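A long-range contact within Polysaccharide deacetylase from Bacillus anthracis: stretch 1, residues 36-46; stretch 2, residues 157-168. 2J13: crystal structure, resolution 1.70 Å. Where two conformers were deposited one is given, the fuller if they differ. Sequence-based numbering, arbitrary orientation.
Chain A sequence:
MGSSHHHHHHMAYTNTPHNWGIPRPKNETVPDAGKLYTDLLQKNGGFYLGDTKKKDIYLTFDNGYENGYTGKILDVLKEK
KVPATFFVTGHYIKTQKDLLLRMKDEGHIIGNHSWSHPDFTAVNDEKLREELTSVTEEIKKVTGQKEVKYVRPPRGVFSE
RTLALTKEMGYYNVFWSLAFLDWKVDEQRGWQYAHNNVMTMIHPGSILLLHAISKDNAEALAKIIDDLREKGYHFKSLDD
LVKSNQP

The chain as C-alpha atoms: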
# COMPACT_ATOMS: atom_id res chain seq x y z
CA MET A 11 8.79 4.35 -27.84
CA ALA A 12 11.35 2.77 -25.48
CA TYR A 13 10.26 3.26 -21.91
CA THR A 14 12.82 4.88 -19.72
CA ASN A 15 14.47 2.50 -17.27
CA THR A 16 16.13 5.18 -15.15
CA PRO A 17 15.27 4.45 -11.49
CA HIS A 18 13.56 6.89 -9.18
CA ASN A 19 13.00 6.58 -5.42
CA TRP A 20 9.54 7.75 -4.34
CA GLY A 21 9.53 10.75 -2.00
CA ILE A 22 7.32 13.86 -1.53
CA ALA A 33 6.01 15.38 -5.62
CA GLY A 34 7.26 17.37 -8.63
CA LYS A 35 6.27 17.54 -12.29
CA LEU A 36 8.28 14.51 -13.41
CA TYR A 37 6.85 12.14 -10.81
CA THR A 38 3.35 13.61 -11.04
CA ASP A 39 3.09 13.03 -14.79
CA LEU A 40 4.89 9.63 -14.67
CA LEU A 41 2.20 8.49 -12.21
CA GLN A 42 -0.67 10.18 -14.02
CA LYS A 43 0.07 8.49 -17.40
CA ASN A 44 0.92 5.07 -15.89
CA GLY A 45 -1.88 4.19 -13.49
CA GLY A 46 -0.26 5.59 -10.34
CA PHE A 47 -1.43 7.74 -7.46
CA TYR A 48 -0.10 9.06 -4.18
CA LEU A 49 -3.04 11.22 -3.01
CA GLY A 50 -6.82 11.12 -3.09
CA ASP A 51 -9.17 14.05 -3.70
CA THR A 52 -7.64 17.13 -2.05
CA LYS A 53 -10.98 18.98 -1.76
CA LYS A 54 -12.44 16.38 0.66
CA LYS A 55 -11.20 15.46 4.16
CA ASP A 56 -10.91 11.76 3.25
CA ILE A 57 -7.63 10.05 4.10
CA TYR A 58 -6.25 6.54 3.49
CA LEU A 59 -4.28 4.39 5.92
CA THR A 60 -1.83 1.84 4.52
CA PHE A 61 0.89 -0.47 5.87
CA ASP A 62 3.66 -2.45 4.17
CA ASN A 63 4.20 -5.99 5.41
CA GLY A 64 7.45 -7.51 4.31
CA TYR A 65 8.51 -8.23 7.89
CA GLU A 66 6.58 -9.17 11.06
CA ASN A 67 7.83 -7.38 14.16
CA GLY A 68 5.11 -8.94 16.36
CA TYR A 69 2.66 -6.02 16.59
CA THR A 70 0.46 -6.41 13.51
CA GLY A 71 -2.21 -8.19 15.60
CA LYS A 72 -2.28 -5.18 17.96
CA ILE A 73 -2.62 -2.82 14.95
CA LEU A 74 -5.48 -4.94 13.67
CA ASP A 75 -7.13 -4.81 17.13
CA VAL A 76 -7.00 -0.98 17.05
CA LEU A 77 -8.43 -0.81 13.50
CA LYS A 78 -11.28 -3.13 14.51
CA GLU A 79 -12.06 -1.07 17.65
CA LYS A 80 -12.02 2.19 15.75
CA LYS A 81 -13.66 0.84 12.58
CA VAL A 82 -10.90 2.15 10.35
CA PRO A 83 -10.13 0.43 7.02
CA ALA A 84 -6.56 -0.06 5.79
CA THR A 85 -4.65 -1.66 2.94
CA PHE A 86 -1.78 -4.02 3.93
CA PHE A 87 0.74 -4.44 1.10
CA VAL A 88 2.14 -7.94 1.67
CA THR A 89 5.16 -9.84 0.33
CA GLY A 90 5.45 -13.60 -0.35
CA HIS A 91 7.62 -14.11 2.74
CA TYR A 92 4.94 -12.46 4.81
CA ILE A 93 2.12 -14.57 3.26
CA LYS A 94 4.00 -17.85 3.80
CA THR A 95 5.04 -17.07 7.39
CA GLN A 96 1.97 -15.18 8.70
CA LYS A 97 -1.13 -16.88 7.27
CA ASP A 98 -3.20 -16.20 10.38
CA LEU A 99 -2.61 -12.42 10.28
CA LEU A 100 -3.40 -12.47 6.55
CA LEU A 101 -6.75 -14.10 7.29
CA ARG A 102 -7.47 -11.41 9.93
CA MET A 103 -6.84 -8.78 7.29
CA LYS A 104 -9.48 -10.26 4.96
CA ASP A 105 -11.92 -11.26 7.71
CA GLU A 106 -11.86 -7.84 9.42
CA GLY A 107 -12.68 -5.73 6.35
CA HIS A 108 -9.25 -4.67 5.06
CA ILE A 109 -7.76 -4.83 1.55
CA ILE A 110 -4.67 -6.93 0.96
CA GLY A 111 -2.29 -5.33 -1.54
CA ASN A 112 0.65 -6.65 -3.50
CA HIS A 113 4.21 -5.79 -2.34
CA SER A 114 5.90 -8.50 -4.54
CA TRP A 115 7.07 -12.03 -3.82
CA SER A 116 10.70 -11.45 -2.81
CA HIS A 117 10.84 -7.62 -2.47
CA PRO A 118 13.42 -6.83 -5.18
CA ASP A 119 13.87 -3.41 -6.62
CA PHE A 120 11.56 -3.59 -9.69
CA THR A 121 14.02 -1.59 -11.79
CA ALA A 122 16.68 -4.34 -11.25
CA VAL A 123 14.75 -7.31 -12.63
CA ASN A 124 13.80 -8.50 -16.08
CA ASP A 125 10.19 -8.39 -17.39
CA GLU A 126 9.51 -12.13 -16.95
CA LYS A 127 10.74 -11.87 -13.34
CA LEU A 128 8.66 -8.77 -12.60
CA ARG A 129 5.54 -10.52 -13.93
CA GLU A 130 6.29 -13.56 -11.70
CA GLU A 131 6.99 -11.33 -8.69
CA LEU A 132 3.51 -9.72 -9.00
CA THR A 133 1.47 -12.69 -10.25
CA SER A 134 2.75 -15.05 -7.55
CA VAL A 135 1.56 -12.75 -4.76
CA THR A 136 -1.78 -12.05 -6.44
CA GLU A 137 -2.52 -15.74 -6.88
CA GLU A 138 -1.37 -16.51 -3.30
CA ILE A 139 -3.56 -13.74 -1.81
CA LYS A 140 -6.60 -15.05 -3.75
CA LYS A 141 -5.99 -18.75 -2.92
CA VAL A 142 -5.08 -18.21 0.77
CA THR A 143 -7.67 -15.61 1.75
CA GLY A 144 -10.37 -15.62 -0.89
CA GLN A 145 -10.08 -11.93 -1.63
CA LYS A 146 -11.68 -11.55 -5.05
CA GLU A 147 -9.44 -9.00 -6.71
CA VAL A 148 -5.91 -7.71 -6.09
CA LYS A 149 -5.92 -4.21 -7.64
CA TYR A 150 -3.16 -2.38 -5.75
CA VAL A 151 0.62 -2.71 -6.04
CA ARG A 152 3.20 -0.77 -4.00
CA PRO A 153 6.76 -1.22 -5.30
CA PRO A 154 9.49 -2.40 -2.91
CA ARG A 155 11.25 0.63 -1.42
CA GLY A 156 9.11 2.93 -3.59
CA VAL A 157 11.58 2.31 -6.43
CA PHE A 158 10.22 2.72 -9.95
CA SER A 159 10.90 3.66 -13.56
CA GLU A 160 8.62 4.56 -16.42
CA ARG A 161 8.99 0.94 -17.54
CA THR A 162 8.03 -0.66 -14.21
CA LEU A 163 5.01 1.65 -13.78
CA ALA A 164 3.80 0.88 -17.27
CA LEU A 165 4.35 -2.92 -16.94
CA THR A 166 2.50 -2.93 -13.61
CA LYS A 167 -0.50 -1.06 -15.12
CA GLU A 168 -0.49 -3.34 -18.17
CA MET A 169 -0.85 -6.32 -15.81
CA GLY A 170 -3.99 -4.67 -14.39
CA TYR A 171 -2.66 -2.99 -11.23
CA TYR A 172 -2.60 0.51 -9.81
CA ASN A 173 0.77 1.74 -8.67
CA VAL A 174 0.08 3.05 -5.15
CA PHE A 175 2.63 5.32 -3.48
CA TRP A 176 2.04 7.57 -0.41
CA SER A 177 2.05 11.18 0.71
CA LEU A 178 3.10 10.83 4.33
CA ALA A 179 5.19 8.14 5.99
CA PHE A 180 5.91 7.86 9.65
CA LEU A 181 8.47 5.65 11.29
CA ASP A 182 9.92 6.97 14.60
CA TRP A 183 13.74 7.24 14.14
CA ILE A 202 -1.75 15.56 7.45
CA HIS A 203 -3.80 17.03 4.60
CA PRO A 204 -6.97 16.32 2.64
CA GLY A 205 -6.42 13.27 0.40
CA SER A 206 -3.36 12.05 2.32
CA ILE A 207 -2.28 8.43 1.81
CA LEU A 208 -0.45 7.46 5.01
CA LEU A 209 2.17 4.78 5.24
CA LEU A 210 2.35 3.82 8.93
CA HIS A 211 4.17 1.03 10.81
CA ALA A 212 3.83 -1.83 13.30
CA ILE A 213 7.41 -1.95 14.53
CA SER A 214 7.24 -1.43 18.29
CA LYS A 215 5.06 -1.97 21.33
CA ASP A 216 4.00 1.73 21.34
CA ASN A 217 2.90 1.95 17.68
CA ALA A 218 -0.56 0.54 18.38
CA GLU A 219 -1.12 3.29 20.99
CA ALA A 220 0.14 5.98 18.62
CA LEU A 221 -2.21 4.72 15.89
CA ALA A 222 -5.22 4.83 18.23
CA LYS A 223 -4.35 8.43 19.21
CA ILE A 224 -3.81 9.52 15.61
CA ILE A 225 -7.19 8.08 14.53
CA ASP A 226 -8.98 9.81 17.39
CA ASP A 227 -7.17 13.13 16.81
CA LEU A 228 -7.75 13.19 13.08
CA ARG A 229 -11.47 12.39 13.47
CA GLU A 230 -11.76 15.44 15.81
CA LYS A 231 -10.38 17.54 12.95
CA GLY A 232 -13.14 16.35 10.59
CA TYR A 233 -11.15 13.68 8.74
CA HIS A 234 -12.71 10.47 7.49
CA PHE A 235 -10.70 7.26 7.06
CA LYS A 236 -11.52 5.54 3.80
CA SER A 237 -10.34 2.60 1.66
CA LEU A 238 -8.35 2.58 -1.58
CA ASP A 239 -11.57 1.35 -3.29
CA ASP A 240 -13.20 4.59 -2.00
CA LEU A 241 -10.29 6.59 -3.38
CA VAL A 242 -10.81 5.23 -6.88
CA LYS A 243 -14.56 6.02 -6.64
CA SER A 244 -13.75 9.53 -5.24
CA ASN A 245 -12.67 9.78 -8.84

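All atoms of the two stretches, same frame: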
# COMPACT_ATOMS: atom_id res chain seq x y z
N LEU A 36 7.84 15.76 -12.81
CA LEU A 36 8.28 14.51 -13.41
C LEU A 36 7.49 13.35 -12.83
O LEU A 36 6.84 12.59 -13.56
CB LEU A 36 9.79 14.31 -13.17
CG LEU A 36 10.39 13.02 -13.76
CD1 LEU A 36 10.14 12.94 -15.26
CD2 LEU A 36 11.89 12.89 -13.44
N TYR A 37 7.53 13.24 -11.51
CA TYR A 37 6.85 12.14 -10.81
C TYR A 37 5.35 12.22 -11.03
O TYR A 37 4.71 11.24 -11.40
CB TYR A 37 7.17 12.17 -9.32
CG TYR A 37 8.55 11.68 -8.92
CD1 TYR A 37 9.58 11.50 -9.85
CD2 TYR A 37 8.83 11.43 -7.58
CE1 TYR A 37 10.85 11.07 -9.45
CE2 TYR A 37 10.08 10.99 -7.17
CZ TYR A 37 11.09 10.82 -8.10
OH TYR A 37 12.33 10.39 -7.66
N THR A 38 4.78 13.39 -10.79
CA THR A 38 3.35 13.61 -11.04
C THR A 38 2.89 13.09 -12.40
O THR A 38 1.94 12.31 -12.47
CB THR A 38 2.99 15.12 -10.93
OG1 THR A 38 3.45 15.61 -9.66
CG2 THR A 38 1.48 15.34 -11.03
N ASP A 39 3.55 13.50 -13.49
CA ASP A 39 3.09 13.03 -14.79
C ASP A 39 3.47 11.56 -15.06
O ASP A 39 2.73 10.88 -15.77
CB ASP A 39 3.52 13.93 -15.95
CG ASP A 39 2.47 13.94 -17.09
OD1 ASP A 39 1.38 13.33 -16.94
OD2 ASP A 39 2.75 14.55 -18.15
N LEU A 40 4.59 11.08 -14.54
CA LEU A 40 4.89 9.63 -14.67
C LEU A 40 3.75 8.81 -14.06
O LEU A 40 3.28 7.84 -14.66
CB LEU A 40 6.23 9.23 -14.02
CG LEU A 40 7.53 9.41 -14.81
CD1 LEU A 40 8.76 9.27 -13.94
CD2 LEU A 40 7.61 8.41 -15.99
N LEU A 41 3.29 9.21 -12.87
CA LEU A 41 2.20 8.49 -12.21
C LEU A 41 0.88 8.64 -12.95
O LEU A 41 0.15 7.68 -13.18
CB LEU A 41 2.04 8.95 -10.74
CG LEU A 41 2.93 8.33 -9.68
CD1 LEU A 41 4.40 8.54 -9.92
CD2 LEU A 41 2.52 8.88 -8.29
N GLN A 42 0.55 9.88 -13.30
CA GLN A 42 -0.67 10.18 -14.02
C GLN A 42 -0.86 9.32 -15.30
O GLN A 42 -1.94 8.76 -15.51
CB GLN A 42 -0.66 11.67 -14.36
CG GLN A 42 -1.86 12.18 -15.13
CD GLN A 42 -1.67 13.62 -15.60
OE1 GLN A 42 -0.74 14.33 -15.16
NE2 GLN A 42 -2.55 14.07 -16.50
N LYS A 43 0.17 9.21 -16.12
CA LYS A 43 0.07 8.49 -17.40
C LYS A 43 0.18 6.96 -17.25
O LYS A 43 -0.12 6.21 -18.19
CB LYS A 43 1.16 8.93 -18.38
CG LYS A 43 1.39 10.43 -18.55
CD LYS A 43 2.49 10.65 -19.60
CE LYS A 43 3.55 11.67 -19.19
NZ LYS A 43 4.44 11.25 -18.06
N ASN A 44 0.62 6.50 -16.08
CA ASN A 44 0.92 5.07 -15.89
C ASN A 44 0.25 4.47 -14.67
O ASN A 44 0.87 3.66 -13.98
CB ASN A 44 2.43 4.89 -15.80
CG ASN A 44 3.16 5.36 -17.05
OD1 ASN A 44 3.15 4.67 -18.07
ND2 ASN A 44 3.84 6.50 -16.95
N GLY A 45 -0.99 4.87 -14.41
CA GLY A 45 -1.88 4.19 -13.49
C GLY A 45 -1.45 4.31 -12.04
O GLY A 45 -1.66 3.39 -11.24
N GLY A 46 -0.81 5.42 -11.70
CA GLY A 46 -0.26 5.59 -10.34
C GLY A 46 -0.97 6.71 -9.61
O GLY A 46 -1.58 7.62 -10.22
N VAL A 157 10.73 2.18 -5.25
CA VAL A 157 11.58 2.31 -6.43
C VAL A 157 10.79 1.99 -7.69
O VAL A 157 10.08 0.95 -7.79
CB VAL A 157 12.85 1.48 -6.31
CG1 VAL A 157 13.68 1.54 -7.62
CG2 VAL A 157 13.69 1.94 -5.09
N PHE A 158 10.93 2.86 -8.68
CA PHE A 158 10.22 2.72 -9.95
C PHE A 158 10.98 3.37 -11.11
O PHE A 158 11.87 4.21 -10.89
CB PHE A 158 8.82 3.33 -9.89
CG PHE A 158 8.82 4.83 -9.74
CD1 PHE A 158 9.03 5.40 -8.49
CD2 PHE A 158 8.61 5.64 -10.83
CE1 PHE A 158 9.05 6.79 -8.33
CE2 PHE A 158 8.63 7.03 -10.68
CZ PHE A 158 8.85 7.57 -9.41
N SER A 159 10.58 2.96 -12.31
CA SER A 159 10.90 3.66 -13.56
C SER A 159 9.65 3.81 -14.38
O SER A 159 8.62 3.25 -14.07
CB SER A 159 11.96 2.89 -14.34
OG SER A 159 11.45 1.60 -14.69
N GLU A 160 9.71 4.56 -15.47
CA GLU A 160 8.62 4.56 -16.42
C GLU A 160 8.24 3.14 -16.84
O GLU A 160 7.05 2.80 -16.94
CB GLU A 160 8.99 5.39 -17.66
CG GLU A 160 7.77 5.68 -18.49
CD GLU A 160 8.07 6.34 -19.84
OE1 GLU A 160 9.22 6.23 -20.36
OE2 GLU A 160 7.11 6.93 -20.38
N ARG A 161 9.24 2.31 -17.11
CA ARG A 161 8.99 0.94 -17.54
C ARG A 161 8.21 0.14 -16.50
O ARG A 161 7.21 -0.50 -16.84
CB ARG A 161 10.29 0.22 -17.86
CG ARG A 161 10.04 -1.12 -18.55
CD ARG A 161 11.20 -2.01 -18.47
NE ARG A 161 11.03 -3.10 -19.42
CZ ARG A 161 11.24 -2.96 -20.72
NH1 ARG A 161 11.65 -1.79 -21.21
NH2 ARG A 161 11.03 -3.99 -21.54
N THR A 162 8.65 0.19 -15.26
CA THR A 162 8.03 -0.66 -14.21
C THR A 162 6.60 -0.20 -13.91
O THR A 162 5.71 -1.03 -13.66
CB THR A 162 8.88 -0.74 -12.92
OG1 THR A 162 8.94 0.53 -12.26
CG2 THR A 162 10.29 -1.23 -13.18
N LEU A 163 6.36 1.11 -13.89
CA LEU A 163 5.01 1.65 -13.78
C LEU A 163 4.12 1.17 -14.89
O LEU A 163 3.02 0.67 -14.67
CB LEU A 163 5.06 3.20 -13.76
CG LEU A 163 5.75 3.83 -12.59
CD1 LEU A 163 5.87 5.37 -12.80
CD2 LEU A 163 5.03 3.51 -11.24
N ALA A 164 4.60 1.27 -16.13
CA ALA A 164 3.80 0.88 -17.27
C ALA A 164 3.53 -0.65 -17.31
O ALA A 164 2.44 -1.05 -17.63
CB ALA A 164 4.46 1.37 -18.58
N LEU A 165 4.52 -1.46 -16.97
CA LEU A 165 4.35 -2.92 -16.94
C LEU A 165 3.36 -3.33 -15.86
O LEU A 165 2.52 -4.22 -16.06
CB LEU A 165 5.69 -3.61 -16.70
CG LEU A 165 6.78 -3.48 -17.77
CD1 LEU A 165 8.05 -4.15 -17.30
CD2 LEU A 165 6.31 -4.05 -19.10
N THR A 166 3.43 -2.67 -14.72
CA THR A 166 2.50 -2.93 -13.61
C THR A 166 1.05 -2.60 -14.01
O THR A 166 0.16 -3.40 -13.79
CB THR A 166 2.96 -2.15 -12.36
OG1 THR A 166 4.30 -2.60 -12.01
CG2 THR A 166 1.97 -2.36 -11.15
N LYS A 167 0.82 -1.43 -14.61
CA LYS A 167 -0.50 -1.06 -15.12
C LYS A 167 -1.02 -2.03 -16.19
O LYS A 167 -2.19 -2.38 -16.19
CB LYS A 167 -0.45 0.36 -15.72
CG LYS A 167 -1.72 0.83 -16.39
CD LYS A 167 -1.47 2.23 -16.98
CE LYS A 167 -2.46 2.64 -18.04
NZ LYS A 167 -2.10 4.04 -18.53
N GLU A 168 -0.14 -2.42 -17.09
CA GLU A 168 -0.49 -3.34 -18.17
C GLU A 168 -0.98 -4.67 -17.62
O GLU A 168 -1.87 -5.30 -18.21
CB GLU A 168 0.76 -3.53 -19.04
CG GLU A 168 0.64 -4.42 -20.26
CD GLU A 168 2.04 -4.67 -20.87
OE1 GLU A 168 2.86 -3.70 -20.91
OE2 GLU A 168 2.33 -5.82 -21.27
O HOH W 1 -2.89 5.96 -16.18
O HOH W 2 4.92 8.06 -19.12
O HOH W 3 1.13 3.13 -19.31

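Helices 36-43 and 160-168 run side by side in nearly the same direction. Their axes come within 9.9 Å and cross at -24°. Apolar packing of Y37, F158, L40 and L163 is joined by polar contacts around E160, N44 and K167.

F158 precedes the second helix. The CA-to-CB bond of F158 points toward stretch 1; chi1 is 67° (p), and the ring edge faces the face of Y37. The ring centroids are 5.2 Å apart and the planes meet at 75°. The closest atoms are Y37 CD1 and F158 CZ, at 4.0 Å. The CA-to-CB bond of Y37 points sideways, but chi1 near -75° (m) brings its ring to F158.

L40 points toward stretch 2 and takes the m,t rotamer. Its two methyls reach different partners: L40 CD1 lies 4.0 Å from F158 CE2, and L40 CD2 lies 3.7 Å from E160 CG. L163, also m,t, points back and places L163 CD1 4.1 Å from L40 CB.

N44 follows the first helix. Its chi1 of -60° (m) folds the amide back, so that N44 ND2 donates to L40 O at 2.7 Å. This bond fixes the amide orientation. N44 CB packs 3.7 Å from L163 CB, and N44 OD1 lies 3.6 Å from A164 CB. Water 2 accepts from N44 ND2 and donates to E160 OE2, linking the two stretches.

K167 is fully extended, with all four chi angles t. This reach lets K167 NZ donate to K43 O at 3.0 Å, the one direct hydrogen bond between the stretches. The aliphatic part of K167 covers the turn, with K167 CD 3.7 Å from G45 N. Water 1 accepts from both K167 NZ and G45 N. G45 has positive phi, which favours glycine, and an ideal CB on G45 would sit only 3.2 Å from K167 CG.

S159 caps the second helix. Its p rotamer lets S159 OG accept from T162 N at 3.2 Å.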